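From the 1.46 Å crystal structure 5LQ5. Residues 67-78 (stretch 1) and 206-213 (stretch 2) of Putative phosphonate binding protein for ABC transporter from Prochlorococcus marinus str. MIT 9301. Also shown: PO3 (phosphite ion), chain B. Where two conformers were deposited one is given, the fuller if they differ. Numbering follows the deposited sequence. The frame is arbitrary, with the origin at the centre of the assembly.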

# COMPACT_ATOMS: atom_id res chain seq x y z
N SER A 67 1.23 4.88 6.18
CA SER A 67 -0.04 5.63 6.33
C SER A 67 -0.87 5.07 7.50
O SER A 67 -1.61 5.82 8.18
CB SER A 67 -0.83 5.58 5.00
OG SER A 67 -0.95 4.27 4.45
N GLY A 68 -0.77 3.76 7.76
CA GLY A 68 -1.46 3.19 8.91
C GLY A 68 -0.88 3.66 10.25
O GLY A 68 -1.62 3.96 11.19
N VAL A 69 0.44 3.77 10.31
CA VAL A 69 1.13 4.38 11.48
C VAL A 69 0.66 5.82 11.67
O VAL A 69 0.26 6.22 12.75
CB VAL A 69 2.64 4.29 11.34
CG1 VAL A 69 3.34 5.20 12.34
CG2 VAL A 69 3.09 2.84 11.52
N GLN A 70 0.64 6.59 10.58
CA GLN A 70 0.21 7.98 10.64
C GLN A 70 -1.24 8.07 11.16
O GLN A 70 -1.56 8.90 12.03
CB GLN A 70 0.28 8.66 9.25
CG GLN A 70 1.72 8.84 8.71
CD GLN A 70 1.76 9.24 7.24
OE1 GLN A 70 0.85 8.90 6.47
NE2 GLN A 70 2.78 9.95 6.84
N ALA A 71 -2.11 7.25 10.58
CA ALA A 71 -3.50 7.26 10.97
C ALA A 71 -3.72 6.93 12.45
O ALA A 71 -4.54 7.56 13.11
CB ALA A 71 -4.33 6.31 10.11
N ARG A 72 -3.00 5.93 12.93
CA ARG A 72 -3.11 5.51 14.33
C ARG A 72 -2.50 6.52 15.33
O ARG A 72 -2.98 6.65 16.44
CB ARG A 72 -2.57 4.08 14.47
CG ARG A 72 -3.55 3.09 13.86
CD ARG A 72 -3.20 1.62 13.93
NE ARG A 72 -2.06 1.24 13.07
CZ ARG A 72 -0.81 1.10 13.52
NH1 ARG A 72 0.15 0.74 12.68
NH2 ARG A 72 -0.52 1.33 14.80
N LEU A 73 -1.50 7.27 14.90
CA LEU A 73 -0.98 8.35 15.71
C LEU A 73 -1.99 9.51 15.82
O LEU A 73 -2.16 10.09 16.88
CB LEU A 73 0.36 8.84 15.16
CG LEU A 73 1.54 7.90 15.37
CD1 LEU A 73 2.72 8.36 14.51
CD2 LEU A 73 1.94 7.78 16.86
N GLN A 74 -2.63 9.85 14.70
CA GLN A 74 -3.61 10.95 14.61
C GLN A 74 -4.95 10.59 15.25
O GLN A 74 -5.71 11.45 15.61
CB GLN A 74 -3.86 11.36 13.16
CG GLN A 74 -2.69 12.06 12.47
CD GLN A 74 -3.17 13.00 11.38
OE1 GLN A 74 -4.19 12.75 10.76
NE2 GLN A 74 -2.47 14.11 11.17
N THR A 75 -5.20 9.30 15.33
CA THR A 75 -6.47 8.73 15.75
C THR A 75 -6.25 7.67 16.85
O THR A 75 -6.26 6.47 16.57
CB THR A 75 -7.20 8.07 14.55
OG1 THR A 75 -7.01 8.88 13.39
CG2 THR A 75 -8.68 7.91 14.81
N PRO A 76 -6.04 8.12 18.11
CA PRO A 76 -5.82 7.24 19.22
C PRO A 76 -6.87 6.16 19.46
O PRO A 76 -8.06 6.32 19.16
CB PRO A 76 -5.76 8.19 20.43
CG PRO A 76 -5.50 9.52 19.88
CD PRO A 76 -6.11 9.54 18.53
N ASN A 77 -6.38 5.02 19.92
CA ASN A 77 -7.24 3.93 20.38
C ASN A 77 -7.97 3.24 19.23
O ASN A 77 -8.95 2.53 19.41
CB ASN A 77 -8.19 4.43 21.46
CG ASN A 77 -7.44 5.02 22.63
OD1 ASN A 77 -7.64 6.18 22.99
ND2 ASN A 77 -6.48 4.26 23.16
N SER A 78 -7.46 3.46 18.03
CA SER A 78 -7.91 2.71 16.88
C SER A 78 -7.29 1.32 16.98
O SER A 78 -6.40 1.06 17.80
CB SER A 78 -7.50 3.40 15.60
OG SER A 78 -6.17 3.79 15.74
N TYR A 206 1.12 -3.62 4.43
CA TYR A 206 -0.30 -3.30 4.47
C TYR A 206 -1.05 -3.93 5.62
O TYR A 206 -0.70 -5.02 6.09
CB TYR A 206 -0.99 -3.72 3.18
CG TYR A 206 -0.58 -2.99 1.93
CD1 TYR A 206 -1.41 -2.02 1.40
CD2 TYR A 206 0.57 -3.31 1.22
CE1 TYR A 206 -1.10 -1.35 0.24
CE2 TYR A 206 0.92 -2.63 0.04
CZ TYR A 206 0.07 -1.68 -0.47
OH TYR A 206 0.45 -1.04 -1.65
N HIS A 207 -2.09 -3.24 6.07
CA HIS A 207 -2.96 -3.71 7.14
C HIS A 207 -4.27 -2.97 7.24
O HIS A 207 -4.36 -1.79 6.86
CB HIS A 207 -2.23 -3.68 8.48
CG HIS A 207 -1.76 -2.32 8.92
ND1 HIS A 207 -0.69 -1.67 8.32
CD2 HIS A 207 -2.15 -1.54 9.94
CE1 HIS A 207 -0.48 -0.52 8.95
NE2 HIS A 207 -1.35 -0.42 9.94
N TRP A 208 -5.28 -3.68 7.72
CA TRP A 208 -6.57 -3.13 8.04
C TRP A 208 -6.54 -2.47 9.39
O TRP A 208 -6.08 -3.05 10.36
CB TRP A 208 -7.66 -4.19 8.07
CG TRP A 208 -8.08 -4.74 6.74
CD1 TRP A 208 -7.80 -5.99 6.21
CD2 TRP A 208 -8.93 -4.09 5.79
NE1 TRP A 208 -8.39 -6.10 4.99
CE2 TRP A 208 -9.11 -4.97 4.71
CE3 TRP A 208 -9.54 -2.84 5.75
CZ2 TRP A 208 -9.88 -4.63 3.60
CZ3 TRP A 208 -10.32 -2.51 4.66
CH2 TRP A 208 -10.47 -3.40 3.60
N VAL A 209 -7.15 -1.29 9.46
CA VAL A 209 -7.30 -0.51 10.68
C VAL A 209 -8.76 -0.16 10.86
O VAL A 209 -9.38 0.36 9.94
CB VAL A 209 -6.44 0.76 10.66
CG1 VAL A 209 -6.59 1.53 11.98
CG2 VAL A 209 -4.96 0.43 10.42
N ALA A 210 -9.29 -0.36 12.07
CA ALA A 210 -10.68 0.00 12.39
C ALA A 210 -10.74 1.08 13.48
O ALA A 210 -9.84 1.17 14.35
CB ALA A 210 -11.49 -1.21 12.84
N GLN A 211 -11.80 1.87 13.46
CA GLN A 211 -12.13 2.81 14.54
C GLN A 211 -12.31 2.03 15.84
O GLN A 211 -12.79 0.88 15.85
CB GLN A 211 -13.40 3.61 14.26
CG GLN A 211 -13.36 4.50 13.04
CD GLN A 211 -12.49 5.74 13.20
OE1 GLN A 211 -12.03 6.08 14.28
NE2 GLN A 211 -12.27 6.42 12.10
N GLY A 212 -11.99 2.71 16.92
CA GLY A 212 -12.09 2.17 18.27
C GLY A 212 -13.47 2.22 18.87
O GLY A 212 -13.71 1.62 19.91
N ASP A 213 -14.38 2.93 18.22
CA ASP A 213 -15.72 3.17 18.80
C ASP A 213 -16.88 2.45 18.16
O ASP A 213 -18.05 2.86 18.31
CB ASP A 213 -16.03 4.66 18.84
CG ASP A 213 -15.98 5.33 17.46
OD1 ASP A 213 -16.38 4.73 16.42
OD2 ASP A 213 -15.53 6.48 17.40
P PO3 B . 2.11 1.30 0.47
O1 PO3 B . 3.30 0.29 0.30
O2 PO3 B . 2.22 2.24 1.74
O3 PO3 B . 1.89 2.12 -0.83

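A helix laid along a strand usually has its main-chain polar groups already paired, so the contact tends to rest on close packing, of side chains above all. This putative phosphonate binding protein illustrates the principle. Helix 67-74 runs nearly parallel to strand 207-210, their directions 15° apart and their axes 9.7 Å apart at closest approach. Within the helix, amides bond to carbonyls four residues back, as in R72 N to G68 O (3.0 Å), and no clear hydrogen bond crosses between the stretches; together they bury a modest 337 Å².

Van der Waals packing supplies much of the contact, some of it carbon against carbon and some carbon against a polar atom. H207 and V209, alternate residues of the strand, both point toward the helix. G68 admits the imidazole: its CA lies 3.8 Å from H207 NE2, and a β-carbon here would clash with that nitrogen. One turn later, R72 lays its aliphatic stem against the valine, CG to V209 CG1 at 3.9 Å, while T75 CG2 approaches Q211 OE1 at 3.9 Å. S78 adds its CB, 3.5 Å from A210 O.

The polar end of R72 continues along the same surface. H207 NE2 and V209 CG2 both lie at the edge of the guanidinium, near its plane, and R72 NH1 comes within 3.3 Å of H207 NE2, a distance that leaves the nature of this polar contact open.

Beyond the helix the backbone also takes part. T75 leaves helical geometry, yet its OG1 donates to A71 O (2.8 Å), and a type II turn from T75 to S78 follows, braced by S78 OG donating to T75 O (2.8 Å). The turn brings N77 O to 3.4 Å from G212 CA, a CA-H...O contact with an angle of 134° at the hydrogen. Glycine permits this approach, since a β-carbon at G212 would collide with that same oxygen.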